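Local coordinates for protein fatty acid synthase 1, isoform A (Drosophila melanogaster, PDB 6FN6) that probably builds long-chain saturated fatty acids from acetyl-CoA and malonyl-CoA with NADPH, this piece being its dehydratase, enoyl reductase and ketoreductase region, at residues A574-K577 and A581-K584; Y135-L140 and N186-Y191. One frame throughout, in Å; residues are numbered along the deposited sequence.

Interaction 1: A574-K577 and A581-K584; sequences ALVK and ASLK
Ala-574 meets Leu-583 as an antiparallel non-hydrogen-bonded pair, their CA atoms 4.5 Å apart, with both side chains on the same face of the two strands. The methyl group of Ala-574 abuts the tip of one leucine branch, CB to Leu-583 CD2 being 3.8 Å, while Leu-583 also reaches Phe-880 of helix 876-885. Leu-575 follows, out in the loop and largely open to solvent. The CB-CG part of its side chain lies alongside Ser-582 of the returning segment, with CG of Leu-575 3.6 Å from Ser-582 O. The CB atoms of Leu-575 and Ser-582 are 4.1 Å apart. Gln-562, from another loop, touches this leucine as well.

These residues form the end of a beta hairpin, in which strands 570-574 and 583-587 pair antiparallel across a loop of eight residues. Beyond the Ala-574 pair, backbone bonding between Lys-584 and Asn-573 carries the pairing on into the strands, whereas within the loop a side chain turns in toward backbone carbonyls.

That side chain, Ser-582, engages Val-576. With chi1 at 59° the serine OG sits between its own backbone N and carbonyl carbon, a position that directs it back into the loop, 2.8 Å from Val-576 O. The carbonyl of Asp-579 competes for the same single proton, which may go to either acceptor, so the buried hydroxyl is set between two carbonyls of the loop. On the carbon side, Val-576 CG1 lies 3.7 Å from Ser-582 CB and gives the serine an apolar flank.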
loop_
_atom_site.group_PDB
_atom_site.type_symbol
_atom_site.label_atom_id
_atom_site.label_comp_id
_atom_site.label_asym_id
_atom_site.label_seq_id
_atom_site.Cartn_x
_atom_site.Cartn_y
_atom_site.Cartn_z
ATOM N N ALA A 574 9.255 2.048 35.289
ATOM C CA ALA A 574 7.957 1.396 35.379
ATOM C C ALA A 574 8.174 -0.075 35.705
ATOM O O ALA A 574 8.571 -0.854 34.839
ATOM C CB ALA A 574 7.185 1.556 34.082
ATOM N N LEU A 575 7.923 -0.450 36.955
ATOM C CA LEU A 575 8.212 -1.805 37.417
ATOM C C LEU A 575 7.335 -2.853 36.727
ATOM O O LEU A 575 7.835 -3.877 36.259
ATOM C CB LEU A 575 8.025 -1.879 38.931
ATOM C CG LEU A 575 8.790 -0.818 39.731
ATOM C CD1 LEU A 575 8.614 -1.031 41.228
ATOM C CD2 LEU A 575 10.272 -0.791 39.361
ATOM N N VAL A 576 6.033 -2.591 36.661
ATOM C CA VAL A 576 5.108 -3.453 35.932
ATOM C C VAL A 576 4.403 -2.582 34.894
ATOM O O VAL A 576 3.761 -1.586 35.226
ATOM C CB VAL A 576 4.124 -4.188 36.878
ATOM C CG1 VAL A 576 3.108 -3.238 37.492
ATOM C CG2 VAL A 576 3.429 -5.324 36.134
ATOM N N LYS A 577 4.553 -2.958 33.631
ATOM C CA LYS A 577 4.067 -2.152 32.517
ATOM C C LYS A 577 2.567 -1.854 32.543
ATOM O O LYS A 577 2.158 -0.731 32.255
ATOM C CB LYS A 577 4.424 -2.853 31.207
ATOM C CG LYS A 577 5.912 -2.810 30.900
ATOM C CD LYS A 577 6.266 -3.593 29.649
ATOM C CE LYS A 577 7.759 -3.518 29.369
ATOM N NZ LYS A 577 8.198 -4.509 28.350
ATOM N N ALA A 581 0.846 3.102 38.153
ATOM C CA ALA A 581 1.133 3.373 39.556
ATOM C C ALA A 581 2.519 2.835 39.908
ATOM O O ALA A 581 3.093 3.187 40.939
ATOM C CB ALA A 581 0.072 2.752 40.450
ATOM N N SER A 582 3.043 1.970 39.046
ATOM C CA SER A 582 4.338 1.342 39.262
ATOM C C SER A 582 5.495 2.304 38.989
ATOM O O SER A 582 6.648 1.997 39.295
ATOM C CB SER A 582 4.469 0.102 38.377
ATOM O OG SER A 582 4.345 0.439 37.009
ATOM N N LEU A 583 5.196 3.456 38.395
ATOM C CA LEU A 583 6.227 4.454 38.122
ATOM C C LEU A 583 6.819 4.984 39.423
ATOM O O LEU A 583 6.135 5.642 40.206
ATOM C CB LEU A 583 5.658 5.610 37.298
ATOM C CG LEU A 583 5.371 5.302 35.828
ATOM C CD1 LEU A 583 4.464 6.359 35.224
ATOM C CD2 LEU A 583 6.672 5.205 35.047
ATOM N N LYS A 584 8.095 4.690 39.651
ATOM C CA LYS A 584 8.761 5.120 40.872
ATOM C C LYS A 584 10.224 5.466 40.604
ATOM O O LYS A 584 10.824 4.974 39.649
ATOM C CB LYS A 584 8.673 4.026 41.944
ATOM C CG LYS A 584 7.261 3.740 42.451
ATOM C CD LYS A 584 7.282 2.742 43.604
ATOM C CE LYS A 584 5.902 2.537 44.218
ATOM N NZ LYS A 584 4.993 1.749 43.336
#

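Interaction 2: Y135-L140 and N186-Y191; sequences YKELRL and NLRELY
Glu-137 OE2 is gripped by three arginines: NE of Arg-188 reaches it at 3.3 Å in a weak bond with an N-H...O angle of 154°, and Arg-141 and Arg-971 add salt bridges. The other carboxylate oxygen, Glu-137 OE1, takes NH2 of Arg-188 at 3.0 Å, again weakly, because that bond is bent to 132°. Together they make a two-pronged salt bridge, with carboxylate and guanidinium planes only 19° apart. Glu-137 starts with CG anti to its backbone N (chi1 166°) and bends at chi2, which swings its carboxylate round to the arginine. Leu-140, one turn further along helix 131-141, runs alongside the arginine, its CD2 near NH2.

Arg-188 is the centre of an inverse gamma turn in the loop before strand 191-201, within the C-terminal hotdog fold predicted for the dehydratase. NH2 also bonds Tyr-964 OH, and the arginine side chain touches Met-968; both belong to helix 963-974 of the region matched to the ketoreductase family. A leucine in place of Arg-188 would probably leave the carboxylate without its charged mate from this loop and Tyr-964 without one of its bonds. With three guanidinium groups around one buried carboxylate, Glu-137 is likely to stay ionised and to offset the positive charges gathered where dehydratase and ketoreductase meet.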
loop_
_atom_site.group_PDB
_atom_site.type_symbol
_atom_site.label_atom_id
_atom_site.label_comp_id
_atom_site.label_asym_id
_atom_site.label_seq_id
_atom_site.Cartn_x
_atom_site.Cartn_y
_atom_site.Cartn_z
ATOM N N TYR A 135 15.333 -26.325 25.908
ATOM C CA TYR A 135 14.014 -26.051 26.453
ATOM C C TYR A 135 14.090 -25.461 27.860
ATOM O O TYR A 135 13.108 -24.918 28.365
ATOM C CB TYR A 135 13.161 -27.321 26.424
ATOM C CG TYR A 135 12.724 -27.655 25.015
ATOM C CD1 TYR A 135 11.684 -26.961 24.411
ATOM C CD2 TYR A 135 13.370 -28.635 24.278
ATOM C CE1 TYR A 135 11.293 -27.246 23.119
ATOM C CE2 TYR A 135 12.986 -28.928 22.989
ATOM C CZ TYR A 135 11.950 -28.227 22.411
ATOM O OH TYR A 135 11.558 -28.520 21.125
ATOM N N LYS A 136 15.247 -25.575 28.502
ATOM C CA LYS A 136 15.491 -24.811 29.717
ATOM C C LYS A 136 15.560 -23.330 29.348
ATOM O O LYS A 136 14.959 -22.484 30.009
ATOM C CB LYS A 136 16.774 -25.259 30.419
ATOM C CG LYS A 136 17.249 -24.279 31.477
ATOM C CD LYS A 136 18.332 -24.860 32.366
ATOM C CE LYS A 136 18.612 -23.922 33.527
ATOM N NZ LYS A 136 19.809 -24.319 34.312
ATOM N N GLU A 137 16.302 -23.034 28.286
ATOM C CA GLU A 137 16.429 -21.672 27.774
ATOM C C GLU A 137 15.052 -21.096 27.452
ATOM O O GLU A 137 14.714 -19.989 27.874
ATOM C CB GLU A 137 17.322 -21.654 26.527
ATOM C CG GLU A 137 17.280 -20.365 25.708
ATOM C CD GLU A 137 17.789 -19.164 26.482
ATOM O OE1 GLU A 137 18.447 -19.363 27.527
ATOM O OE2 GLU A 137 17.536 -18.022 26.046
ATOM N N LEU A 138 14.266 -21.855 26.698
ATOM C CA LEU A 138 12.950 -21.408 26.260
ATOM C C LEU A 138 11.992 -21.199 27.434
ATOM O O LEU A 138 11.216 -20.243 27.442
ATOM C CB LEU A 138 12.355 -22.415 25.274
ATOM C CG LEU A 138 13.113 -22.592 23.955
ATOM C CD1 LEU A 138 12.495 -23.704 23.134
ATOM C CD2 LEU A 138 13.137 -21.304 23.154
ATOM N N ARG A 139 12.037 -22.100 28.413
ATOM C CA ARG A 139 11.198 -21.984 29.606
ATOM C C ARG A 139 11.348 -20.616 30.259
ATOM O O ARG A 139 10.362 -19.996 30.654
ATOM C CB ARG A 139 11.541 -23.073 30.627
ATOM C CG ARG A 139 10.727 -24.354 30.480
ATOM C CD ARG A 139 10.743 -25.180 31.761
ATOM N NE ARG A 139 12.098 -25.509 32.199
ATOM C CZ ARG A 139 12.796 -26.559 31.774
ATOM N NH1 ARG A 139 12.281 -27.398 30.883
ATOM N NH2 ARG A 139 14.021 -26.768 32.239
ATOM N N LEU A 140 12.585 -20.149 30.371
ATOM C CA LEU A 140 12.854 -18.867 31.006
ATOM C C LEU A 140 12.223 -17.723 30.230
ATOM O O LEU A 140 11.944 -16.662 30.792
ATOM C CB LEU A 140 14.359 -18.633 31.139
ATOM C CG LEU A 140 14.985 -19.074 32.462
ATOM C CD1 LEU A 140 14.801 -20.566 32.695
ATOM C CD2 LEU A 140 16.454 -18.702 32.476
ATOM N N ASN A 186 18.539 -12.733 20.242
ATOM C CA ASN A 186 19.397 -12.375 21.365
ATOM C C ASN A 186 18.584 -12.028 22.611
ATOM O O ASN A 186 18.929 -12.436 23.719
ATOM C CB ASN A 186 20.298 -11.200 20.982
ATOM C CG ASN A 186 21.450 -11.014 21.947
ATOM O OD1 ASN A 186 21.401 -11.471 23.089
ATOM N ND2 ASN A 186 22.504 -10.349 21.487
ATOM N N LEU A 187 17.509 -11.269 22.427
ATOM C CA LEU A 187 16.660 -10.876 23.545
ATOM C C LEU A 187 15.909 -12.092 24.085
ATOM O O LEU A 187 15.221 -12.791 23.342
ATOM C CB LEU A 187 15.679 -9.784 23.113
ATOM C CG LEU A 187 14.837 -9.126 24.209
ATOM C CD1 LEU A 187 15.710 -8.368 25.201
ATOM C CD2 LEU A 187 13.800 -8.198 23.595
ATOM N N ARG A 188 16.045 -12.334 25.384
ATOM C CA ARG A 188 15.449 -13.504 26.021
ATOM C C ARG A 188 14.045 -13.212 26.527
ATOM O O ARG A 188 13.789 -13.255 27.728
ATOM C CB ARG A 188 16.324 -13.979 27.180
ATOM C CG ARG A 188 17.787 -14.173 26.821
ATOM C CD ARG A 188 18.595 -14.558 28.050
ATOM N NE ARG A 188 18.304 -15.914 28.507
ATOM C CZ ARG A 188 18.691 -16.407 29.680
ATOM N NH1 ARG A 188 19.383 -15.652 30.522
ATOM N NH2 ARG A 188 18.382 -17.652 30.014
ATOM N N GLU A 189 13.139 -12.917 25.602
ATOM C CA GLU A 189 11.758 -12.615 25.950
ATOM C C GLU A 189 10.808 -13.454 25.103
ATOM O O GLU A 189 11.241 -14.184 24.211
ATOM C CB GLU A 189 11.477 -11.126 25.750
ATOM C CG GLU A 189 12.200 -10.205 26.723
ATOM C CD GLU A 189 11.813 -10.449 28.168
ATOM O OE1 GLU A 189 12.622 -10.117 29.061
ATOM O OE2 GLU A 189 10.699 -10.962 28.411
ATOM N N LEU A 190 9.514 -13.350 25.386
ATOM C CA LEU A 190 8.519 -14.155 24.690
ATOM C C LEU A 190 8.173 -13.545 23.332
ATOM O O LEU A 190 7.686 -12.418 23.252
ATOM C CB LEU A 190 7.257 -14.305 25.545
ATOM C CG LEU A 190 6.153 -15.199 24.977
ATOM C CD1 LEU A 190 6.639 -16.629 24.810
ATOM C CD2 LEU A 190 4.919 -15.157 25.865
ATOM N N TYR A 191 8.440 -14.305 22.272
ATOM C CA TYR A 191 8.097 -13.909 20.909
ATOM C C TYR A 191 7.052 -14.850 20.326
ATOM O O TYR A 191 7.139 -16.067 20.502
ATOM C CB TYR A 191 9.332 -13.928 20.007
ATOM C CG TYR A 191 10.251 -12.736 20.135
ATOM C CD1 TYR A 191 9.960 -11.540 19.491
ATOM C CD2 TYR A 191 11.421 -12.812 20.879
ATOM C CE1 TYR A 191 10.802 -10.451 19.594
ATOM C CE2 TYR A 191 12.270 -11.728 20.988
ATOM C CZ TYR A 191 11.956 -10.549 20.342
ATOM O OH TYR A 191 12.797 -9.464 20.447
#

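Both contacts are partly buried and lie away from the predicted dehydratase active-site residues. In interaction 1, Ser-582 and Leu-583 are buried while Leu-575 and Val-576 are exposed; in interaction 2, Glu-137 is buried while Leu-140 and Arg-188 are partly exposed. Interaction 1 is local, at the end of a hairpin where the loop joins two paired strands, whereas interaction 2 spans 45 intervening residues and ties a helix to a loop before a strand. The chemistry differs: 574-577 and 581-584 meet through aliphatic side chains and one hydroxyl near backbone carbonyls, 135-140 and 186-191 mainly by charge. No helix or strand is shared, and the nearest atoms, about 7 Å apart, do not touch.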